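Local coordinates for beta-galacturonidase (Eisenbergiella tayi, PDB 6NCW), which hydrolyses beta-galacturonides as a glycoside hydrolase of family 2, and may also act on beta-glucuronides, at residues 149-155 against 171-177; 180-186 against 197-203. All coordinates share one frame; numbering follows the deposited sequence.

Contact 1: residues 149-155 against 171-177; sequences EAYLSWI and EICVRNL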
ATOM      1  N   GLU A 149     -28.345  -2.648 -53.215  1.00 46.48           N
ATOM      2  CA  GLU A 149     -28.256  -1.438 -54.021  1.00 48.16           C
ATOM      3  C   GLU A 149     -28.418  -0.167 -53.202  1.00 40.26           C
ATOM      4  O   GLU A 149     -27.929   0.886 -53.626  1.00 44.84           O
ATOM      5  CB  GLU A 149     -29.307  -1.473 -55.138  1.00 53.18           C
ATOM      6  CG  GLU A 149     -29.017  -2.512 -56.207  1.00 54.74           C
ATOM      7  CD  GLU A 149     -27.724  -2.215 -56.958  1.00 62.83           C
ATOM      8  OE1 GLU A 149     -27.790  -1.505 -57.987  1.00 64.74           O
ATOM      9  OE2 GLU A 149     -26.644  -2.678 -56.511  1.00 61.44           O
ATOM     10  N   ALA A 150     -29.074  -0.244 -52.044  1.00 41.76           N
ATOM     11  CA  ALA A 150     -29.300   0.921 -51.194  1.00 42.38           C
ATOM     12  C   ALA A 150     -29.521   0.458 -49.760  1.00 42.02           C
ATOM     13  O   ALA A 150     -29.928  -0.681 -49.516  1.00 33.02           O
ATOM     14  CB  ALA A 150     -30.498   1.743 -51.679  1.00 43.52           C
ATOM     15  N   TYR A 151     -29.267   1.364 -48.808  1.00 36.78           N
ATOM     16  CA  TYR A 151     -29.353   1.004 -47.397  1.00 34.08           C
ATOM     17  C   TYR A 151     -29.734   2.210 -46.544  1.00 31.56           C
ATOM     18  O   TYR A 151     -29.573   3.367 -46.944  1.00 30.83           O
ATOM     19  CB  TYR A 151     -28.033   0.407 -46.892  1.00 33.57           C
ATOM     20  CG  TYR A 151     -26.885   1.391 -46.784  1.00 34.10           C
ATOM     21  CD1 TYR A 151     -26.548   1.977 -45.557  1.00 37.86           C
ATOM     22  CD2 TYR A 151     -26.122   1.716 -47.898  1.00 36.37           C
ATOM     23  CE1 TYR A 151     -25.491   2.874 -45.452  1.00 32.43           C
ATOM     24  CE2 TYR A 151     -25.066   2.608 -47.804  1.00 41.07           C
ATOM     25  CZ  TYR A 151     -24.755   3.181 -46.580  1.00 36.34           C
ATOM     26  OH  TYR A 151     -23.702   4.060 -46.504  1.00 35.45           O
ATOM     27  N   LEU A 152     -30.232   1.909 -45.350  1.00 31.24           N
ATOM     28  CA  LEU A 152     -30.627   2.922 -44.377  1.00 30.90           C
ATOM     29  C   LEU A 152     -29.397   3.370 -43.584  1.00 35.20           C
ATOM     30  O   LEU A 152     -28.825   2.595 -42.813  1.00 32.71           O
ATOM     31  CB  LEU A 152     -31.711   2.358 -43.465  1.00 30.34           C
ATOM     32  CG  LEU A 152     -32.970   1.996 -44.265  1.00 35.22           C
ATOM     33  CD1 LEU A 152     -34.087   1.447 -43.399  1.00 31.44           C
ATOM     34  CD2 LEU A 152     -33.447   3.225 -45.024  1.00 34.29           C
ATOM     35  N   SER A 153     -28.999   4.631 -43.768  1.00 32.46           N
ATOM     36  CA  SER A 153     -27.813   5.174 -43.116  1.00 31.12           C
ATOM     37  C   SER A 153     -28.061   5.518 -41.639  1.00 31.61           C
ATOM     38  O   SER A 153     -27.196   5.267 -40.794  1.00 35.63           O
ATOM     39  CB  SER A 153     -27.335   6.395 -43.896  1.00 34.43           C
ATOM     40  OG  SER A 153     -26.463   7.182 -43.113  1.00 44.83           O
ATOM     41  N   TRP A 154     -29.219   6.085 -41.304  1.00 29.29           N
ATOM     42  CA  TRP A 154     -29.611   6.332 -39.916  1.00 28.98           C
ATOM     43  C   TRP A 154     -31.102   6.654 -39.872  1.00 31.09           C
ATOM     44  O   TRP A 154     -31.720   6.946 -40.900  1.00 30.43           O
ATOM     45  CB  TRP A 154     -28.800   7.473 -39.266  1.00 24.94           C
ATOM     46  CG  TRP A 154     -28.719   8.801 -40.040  1.00 26.11           C
ATOM     47  CD1 TRP A 154     -27.673   9.235 -40.801  1.00 26.38           C
ATOM     48  CD2 TRP A 154     -29.711   9.850 -40.097  1.00 27.90           C
ATOM     49  NE1 TRP A 154     -27.948  10.467 -41.338  1.00 27.71           N
ATOM     50  CE2 TRP A 154     -29.188  10.873 -40.914  1.00 28.11           C
ATOM     51  CE3 TRP A 154     -30.994  10.014 -39.550  1.00 32.40           C
ATOM     52  CZ2 TRP A 154     -29.895  12.052 -41.193  1.00 30.13           C
ATOM     53  CZ3 TRP A 154     -31.695  11.191 -39.823  1.00 29.58           C
ATOM     54  CH2 TRP A 154     -31.144  12.190 -40.643  1.00 30.76           C
ATOM     55  N   ILE A 155     -31.671   6.564 -38.667  1.00 26.08           N
ATOM     56  CA  ILE A 155     -33.024   7.012 -38.356  1.00 26.91           C
ATOM     57  C   ILE A 155     -32.977   7.818 -37.049  1.00 28.81           C
ATOM     58  O   ILE A 155     -32.329   7.400 -36.086  1.00 24.94           O
ATOM     59  CB  ILE A 155     -33.996   5.818 -38.244  1.00 29.92           C
ATOM     60  CG1 ILE A 155     -35.384   6.273 -37.793  1.00 30.41           C
ATOM     61  CG2 ILE A 155     -33.449   4.752 -37.304  1.00 25.85           C
ATOM     62  CD1 ILE A 155     -36.448   5.207 -37.986  1.00 36.64           C
ATOM     63  N   GLU A 171     -37.258  10.630 -38.836  1.00 32.39           N
ATOM     64  CA  GLU A 171     -36.534  11.096 -40.007  1.00 30.42           C
ATOM     65  C   GLU A 171     -35.523  10.020 -40.348  1.00 36.72           C
ATOM     66  O   GLU A 171     -34.828   9.513 -39.461  1.00 35.04           O
ATOM     67  CB  GLU A 171     -35.850  12.441 -39.753  1.00 31.64           C
ATOM     68  CG  GLU A 171     -35.129  13.026 -40.963  1.00 39.77           C
ATOM     69  CD  GLU A 171     -34.435  14.361 -40.660  1.00 46.72           C
ATOM     70  OE1 GLU A 171     -33.545  14.763 -41.444  1.00 41.08           O
ATOM     71  OE2 GLU A 171     -34.782  15.010 -39.645  1.00 50.28           O
ATOM     72  N   ILE A 172     -35.476   9.637 -41.615  1.00 35.81           N
ATOM     73  CA  ILE A 172     -34.655   8.525 -42.055  1.00 33.97           C
ATOM     74  C   ILE A 172     -33.806   8.987 -43.216  1.00 37.76           C
ATOM     75  O   ILE A 172     -34.287   9.710 -44.093  1.00 39.44           O
ATOM     76  CB  ILE A 172     -35.514   7.315 -42.464  1.00 38.40           C
ATOM     77  CG1 ILE A 172     -36.499   7.008 -41.354  1.00 35.75           C
ATOM     78  CG2 ILE A 172     -34.643   6.109 -42.723  1.00 37.73           C
ATOM     79  CD1 ILE A 172     -37.089   5.676 -41.479  1.00 48.21           C
ATOM     80  N   CYS A 173     -32.552   8.556 -43.228  1.00 33.26           N
ATOM     81  CA  CYS A 173     -31.609   8.883 -44.282  1.00 33.96           C
ATOM     82  C   CYS A 173     -31.306   7.621 -45.081  1.00 34.95           C
ATOM     83  O   CYS A 173     -30.932   6.596 -44.503  1.00 33.23           O
ATOM     84  CB  CYS A 173     -30.335   9.464 -43.674  1.00 29.42           C
ATOM     85  SG  CYS A 173     -29.219  10.147 -44.848  1.00 39.54           S
ATOM     86  N   VAL A 174     -31.493   7.683 -46.401  1.00 35.86           N
ATOM     87  CA  VAL A 174     -31.264   6.541 -47.282  1.00 31.58           C
ATOM     88  C   VAL A 174     -30.163   6.904 -48.264  1.00 36.93           C
ATOM     89  O   VAL A 174     -30.138   8.013 -48.811  1.00 35.01           O
ATOM     90  CB  VAL A 174     -32.543   6.116 -48.035  1.00 34.55           C
ATOM     91  CG1 VAL A 174     -32.391   4.698 -48.584  1.00 34.43           C
ATOM     92  CG2 VAL A 174     -33.753   6.202 -47.124  1.00 35.59           C
ATOM     93  N   ARG A 175     -29.245   5.970 -48.478  1.00 34.95           N
ATOM     94  CA  ARG A 175     -28.145   6.151 -49.413  1.00 38.14           C
ATOM     95  C   ARG A 175     -28.295   5.134 -50.536  1.00 38.90           C
ATOM     96  O   ARG A 175     -28.397   3.925 -50.284  1.00 35.45           O
ATOM     97  CB  ARG A 175     -26.794   5.998 -48.717  1.00 39.54           C
ATOM     98  CG  ARG A 175     -25.582   6.186 -49.617  1.00 38.72           C
ATOM     99  CD  ARG A 175     -24.360   6.362 -48.743  1.00 41.74           C
ATOM    100  NE  ARG A 175     -23.093   6.191 -49.444  1.00 42.39           N
ATOM    101  CZ  ARG A 175     -21.906   6.244 -48.835  1.00 47.66           C
ATOM    102  NH1 ARG A 175     -21.837   6.471 -47.523  1.00 42.83           N
ATOM    103  NH2 ARG A 175     -20.787   6.077 -49.529  1.00 42.87           N
ATOM    104  N   ASN A 176     -28.329   5.627 -51.767  1.00 40.61           N
ATOM    105  CA  ASN A 176     -28.392   4.793 -52.958  1.00 38.36           C
ATOM    106  C   ASN A 176     -26.972   4.604 -53.470  1.00 37.22           C
ATOM    107  O   ASN A 176     -26.265   5.584 -53.720  1.00 40.58           O
ATOM    108  CB  ASN A 176     -29.282   5.443 -54.020  1.00 44.53           C
ATOM    109  CG  ASN A 176     -29.265   4.695 -55.344  1.00 45.42           C
ATOM    110  OD1 ASN A 176     -29.083   3.477 -55.393  1.00 42.94           O
ATOM    111  ND2 ASN A 176     -29.442   5.430 -56.427  1.00 48.56           N
ATOM    112  N   LEU A 177     -26.538   3.353 -53.581  1.00 36.86           N
ATOM    113  CA  LEU A 177     -25.222   3.054 -54.135  1.00 44.49           C
ATOM    114  C   LEU A 177     -25.270   2.731 -55.626  1.00 47.62           C
ATOM    115  O   LEU A 177     -24.212   2.545 -56.240  1.00 46.36           O
ATOM    116  CB  LEU A 177     -24.578   1.884 -53.374  1.00 41.54           C
ATOM    117  CG  LEU A 177     -24.450   2.039 -51.850  1.00 40.15           C
ATOM    118  CD1 LEU A 177     -24.274   0.683 -51.215  1.00 37.38           C
ATOM    119  CD2 LEU A 177     -23.289   2.956 -51.477  1.00 34.06           C
TER
HETATM  120  O   HOH W   1     -23.905   7.445 -45.163  1.00 45.23           O
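The antiparallel hairpin of strands 150-162 and 165-176, part of the immunoglobulin-like beta-sandwich of this glycoside hydrolase, pairs W154 with C173 and Y151 with R175 on one face. Between L152 and W154 the register slips by one residue, a beta bulge in which S153 and W154 together face C173. The carbonyl of C173 accepts the N-H of S153 at 2.9 Å, while the N-H of C173 returns to O of W154 in an almost straight bond (175°). C173, small enough to lie beneath an indole, sets its CB over one face of the W154 ring, 3.5 Å from the five-membered centroid, a CH-pi contact; its SG approaches that ring obliquely. W154 holds CG between its backbone N and carbonyl carbon (chi1 51°), which folds the indole back across the neighbouring strand, and the carboxylate carbon of E171 meets its edge. Y151 and R175 run side by side: CD of R175 lies 3.9 Å from CE2 of Y151, and the long aliphatic chain carries NH1 to a water that also bonds OG of S153. CD1 of L177 comes to the edge of the tyrosine ring, 3.9 Å from CD2 of Y151. On the other face, branched aliphatic residues suit a sandwich interior: CD2 of L152 touches CG2 of V174 at 3.7 Å, and CD1 of I155 meets CD1 of I172 at 3.6 Å. L152, I155 and I172 pack on A235 of strand 227-238, I155 also on I233, whereas strand 207-216 pairs with the far side of strand 165-176.

Contact 2: residues 180-186 against 197-203; sequences GRLDGSV and VLPIVLE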
ATOM      1  N   GLY A 180     -28.112   4.443 -61.015  1.00 52.64           N
ATOM      2  CA  GLY A 180     -29.405   4.850 -61.513  1.00 54.59           C
ATOM      3  C   GLY A 180     -30.375   5.289 -60.426  1.00 61.98           C
ATOM      4  O   GLY A 180     -30.192   5.004 -59.243  1.00 59.36           O
ATOM      5  N   ARG A 181     -31.417   6.002 -60.860  1.00 59.40           N
ATOM      6  CA  ARG A 181     -32.502   6.413 -59.978  1.00 57.80           C
ATOM      7  C   ARG A 181     -33.120   5.196 -59.294  1.00 60.18           C
ATOM      8  O   ARG A 181     -33.162   4.100 -59.856  1.00 57.30           O
ATOM      9  CB  ARG A 181     -33.557   7.180 -60.787  1.00 62.05           C
ATOM     10  CG  ARG A 181     -34.789   7.644 -60.020  1.00 64.36           C
ATOM     11  CD  ARG A 181     -35.757   8.394 -60.935  1.00 67.03           C
ATOM     12  NE  ARG A 181     -37.030   8.689 -60.276  1.00 76.97           N
ATOM     13  CZ  ARG A 181     -38.069   7.858 -60.237  1.00 71.88           C
ATOM     14  NH1 ARG A 181     -37.990   6.669 -60.821  1.00 74.39           N
ATOM     15  NH2 ARG A 181     -39.188   8.211 -59.612  1.00 65.59           N
ATOM     16  N   LEU A 182     -33.591   5.390 -58.057  1.00 59.30           N
ATOM     17  CA  LEU A 182     -34.120   4.299 -57.246  1.00 58.93           C
ATOM     18  C   LEU A 182     -35.448   4.700 -56.610  1.00 53.19           C
ATOM     19  O   LEU A 182     -35.628   5.850 -56.205  1.00 55.75           O
ATOM     20  CB  LEU A 182     -33.109   3.894 -56.164  1.00 59.82           C
ATOM     21  CG  LEU A 182     -33.170   2.450 -55.665  1.00 60.92           C
ATOM     22  CD1 LEU A 182     -31.800   1.773 -55.781  1.00 56.37           C
ATOM     23  CD2 LEU A 182     -33.686   2.413 -54.228  1.00 58.39           C
ATOM     24  N   ASP A 183     -36.374   3.744 -56.530  1.00 52.65           N
ATOM     25  CA  ASP A 183     -37.715   3.949 -55.993  1.00 53.24           C
ATOM     26  C   ASP A 183     -37.993   2.922 -54.910  1.00 52.94           C
ATOM     27  O   ASP A 183     -37.449   1.815 -54.930  1.00 50.39           O
ATOM     28  CB  ASP A 183     -38.830   3.794 -57.058  1.00 59.76           C
ATOM     29  CG  ASP A 183     -38.766   4.846 -58.143  1.00 69.49           C
ATOM     30  OD1 ASP A 183     -38.449   6.016 -57.828  1.00 71.77           O
ATOM     31  OD2 ASP A 183     -39.044   4.496 -59.314  1.00 76.91           O
ATOM     32  N   GLY A 184     -38.877   3.284 -53.994  1.00 49.12           N
ATOM     33  CA  GLY A 184     -39.279   2.371 -52.947  1.00 45.02           C
ATOM     34  C   GLY A 184     -39.978   3.126 -51.835  1.00 47.99           C
ATOM     35  O   GLY A 184     -40.350   4.291 -51.986  1.00 46.56           O
ATOM     36  N   SER A 185     -40.147   2.431 -50.712  1.00 42.59           N
ATOM     37  CA  SER A 185     -40.750   3.030 -49.535  1.00 41.71           C
ATOM     38  C   SER A 185     -39.989   2.580 -48.289  1.00 46.46           C
ATOM     39  O   SER A 185     -39.201   1.627 -48.323  1.00 41.24           O
ATOM     40  CB  SER A 185     -42.244   2.682 -49.427  1.00 38.52           C
ATOM     41  OG  SER A 185     -42.451   1.329 -49.037  1.00 39.36           O
ATOM     42  N   VAL A 186     -40.216   3.289 -47.185  1.00 42.97           N
ATOM     43  CA  VAL A 186     -39.695   2.893 -45.884  1.00 36.23           C
ATOM     44  C   VAL A 186     -40.868   2.774 -44.923  1.00 34.83           C
ATOM     45  O   VAL A 186     -41.649   3.719 -44.767  1.00 35.47           O
ATOM     46  CB  VAL A 186     -38.642   3.885 -45.363  1.00 36.87           C
ATOM     47  CG1 VAL A 186     -38.326   3.594 -43.906  1.00 35.69           C
ATOM     48  CG2 VAL A 186     -37.392   3.771 -46.192  1.00 37.22           C
ATOM     49  N   VAL A 197     -45.361   5.054 -43.349  1.00 40.98           N
ATOM     50  CA  VAL A 197     -44.726   4.522 -44.547  1.00 40.34           C
ATOM     51  C   VAL A 197     -44.329   5.718 -45.398  1.00 42.71           C
ATOM     52  O   VAL A 197     -45.192   6.497 -45.820  1.00 44.65           O
ATOM     53  CB  VAL A 197     -45.647   3.571 -45.332  1.00 40.62           C
ATOM     54  CG1 VAL A 197     -44.916   3.015 -46.542  1.00 43.03           C
ATOM     55  CG2 VAL A 197     -46.142   2.440 -44.440  1.00 42.29           C
ATOM     56  N   LEU A 198     -43.029   5.875 -45.634  1.00 41.78           N
ATOM     57  CA  LEU A 198     -42.514   7.019 -46.368  1.00 43.47           C
ATOM     58  C   LEU A 198     -42.163   6.601 -47.784  1.00 47.42           C
ATOM     59  O   LEU A 198     -41.378   5.657 -47.963  1.00 45.83           O
ATOM     60  CB  LEU A 198     -41.281   7.588 -45.673  1.00 43.33           C
ATOM     61  CG  LEU A 198     -41.546   8.366 -44.386  1.00 44.09           C
ATOM     62  CD1 LEU A 198     -40.244   8.934 -43.826  1.00 37.42           C
ATOM     63  CD2 LEU A 198     -42.560   9.483 -44.670  1.00 43.01           C
ATOM     64  N   PRO A 199     -42.710   7.246 -48.811  1.00 51.32           N
ATOM     65  CA  PRO A 199     -42.257   6.953 -50.177  1.00 46.04           C
ATOM     66  C   PRO A 199     -40.893   7.576 -50.431  1.00 45.23           C
ATOM     67  O   PRO A 199     -40.638   8.727 -50.071  1.00 46.87           O
ATOM     68  CB  PRO A 199     -43.349   7.569 -51.061  1.00 46.48           C
ATOM     69  CG  PRO A 199     -43.985   8.635 -50.207  1.00 52.01           C
ATOM     70  CD  PRO A 199     -43.855   8.177 -48.773  1.00 50.28           C
ATOM     71  N   ILE A 200     -40.011   6.792 -51.049  1.00 45.08           N
ATOM     72  CA  ILE A 200     -38.613   7.157 -51.259  1.00 48.08           C
ATOM     73  C   ILE A 200     -38.367   7.273 -52.754  1.00 48.72           C
ATOM     74  O   ILE A 200     -38.748   6.379 -53.520  1.00 44.02           O
ATOM     75  CB  ILE A 200     -37.644   6.115 -50.655  1.00 46.44           C
ATOM     76  CG1 ILE A 200     -37.919   5.879 -49.174  1.00 48.01           C
ATOM     77  CG2 ILE A 200     -36.210   6.544 -50.849  1.00 44.79           C
ATOM     78  CD1 ILE A 200     -37.773   7.100 -48.344  1.00 45.18           C
ATOM     79  N   VAL A 201     -37.706   8.354 -53.161  1.00 48.86           N
ATOM     80  CA  VAL A 201     -37.166   8.482 -54.506  1.00 48.66           C
ATOM     81  C   VAL A 201     -35.759   9.054 -54.393  1.00 49.28           C
ATOM     82  O   VAL A 201     -35.573  10.162 -53.872  1.00 49.90           O
ATOM     83  CB  VAL A 201     -38.032   9.371 -55.412  1.00 47.35           C
ATOM     84  CG1 VAL A 201     -37.281   9.662 -56.697  1.00 55.55           C
ATOM     85  CG2 VAL A 201     -39.354   8.685 -55.714  1.00 54.59           C
ATOM     86  N   LEU A 202     -34.771   8.305 -54.877  1.00 49.79           N
ATOM     87  CA  LEU A 202     -33.378   8.711 -54.840  1.00 50.36           C
ATOM     88  C   LEU A 202     -32.811   8.704 -56.251  1.00 54.58           C
ATOM     89  O   LEU A 202     -32.971   7.723 -56.982  1.00 54.05           O
ATOM     90  CB  LEU A 202     -32.559   7.779 -53.945  1.00 50.15           C
ATOM     91  CG  LEU A 202     -32.851   7.835 -52.447  1.00 47.28           C
ATOM     92  CD1 LEU A 202     -32.325   6.590 -51.779  1.00 38.53           C
ATOM     93  CD2 LEU A 202     -32.199   9.066 -51.861  1.00 42.64           C
ATOM     94  N   GLU A 203     -32.148   9.795 -56.624  1.00 54.15           N
ATOM     95  CA  GLU A 203     -31.370   9.808 -57.851  1.00 53.99           C
ATOM     96  C   GLU A 203     -30.067   9.035 -57.643  1.00 57.93           C
ATOM     97  O   GLU A 203     -29.655   8.750 -56.512  1.00 57.18           O
ATOM     98  CB  GLU A 203     -31.095  11.250 -58.297  1.00 56.15           C
ATOM     99  CG  GLU A 203     -32.370  12.083 -58.560  1.00 60.08           C
ATOM    100  CD  GLU A 203     -33.225  11.538 -59.716  1.00 69.25           C
ATOM    101  OE1 GLU A 203     -32.676  11.352 -60.827  1.00 71.12           O
ATOM    102  OE2 GLU A 203     -34.442  11.287 -59.516  1.00 66.51           O
TER
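The guanidinium of R181 has the carboxylate oxygen OE2 of E203 at its edge and the methyl CG1 of V201 obliquely beside it, 3.7 Å from NE of R181. The salt bridge from NE of R181 to OE2 of E203 is long at 3.7 Å, the two planes 47° apart. NH1 of R181 makes a salt bridge with OD2 of D183, at 2.8 Å but with a weak, bent hydrogen bond. The arginine runs extended to NE and turns there (chi4 -87°), placing its charge between D183 and, at longer range, E203 just past strand 193-202, which suits this exposed margin. D183 lies alongside V201, its OD1 3.5 Å from CG2 of V201. Six backbone hydrogen bonds tie L182 to L202, G184 to I200 and V186 to L198; at the glycine, CB of I200 packs on bare backbone, 3.5 Å from O of G184. On the face carrying L182, V186 and I200, CG2 of V186 meets CG1 of I200 at 3.7 Å. L198 and I200 face F210 of strand 207-216 in the opposite layer, while V186 touches A235 and L237 of strand 227-238, which pairs with the edge of strand 182-190 away from strand 193-202.

How the contacts relate
Contacts 1 and 2 are successive hairpins, strand 182-190 of the second following strand 165-176 of the first along the chain, and their centres lie about 10 Å apart. They belong to different sheets and meet through their apolar faces: CD1 of I172 comes to 3.4 Å from CG1 of V186, and CG1 of V174 to 3.7 Å from CD1 of L202, so the hairpins lie in facing layers of the immunoglobulin-like sandwich. At the end of strand 165-176, N176 joins the layers, its ND2 bonding O of G180 and, weakly, O of E203, while its OD1 takes the N-H of S178. Both contacts lie away from the galacturonate-binding residues, such as E465 and N530.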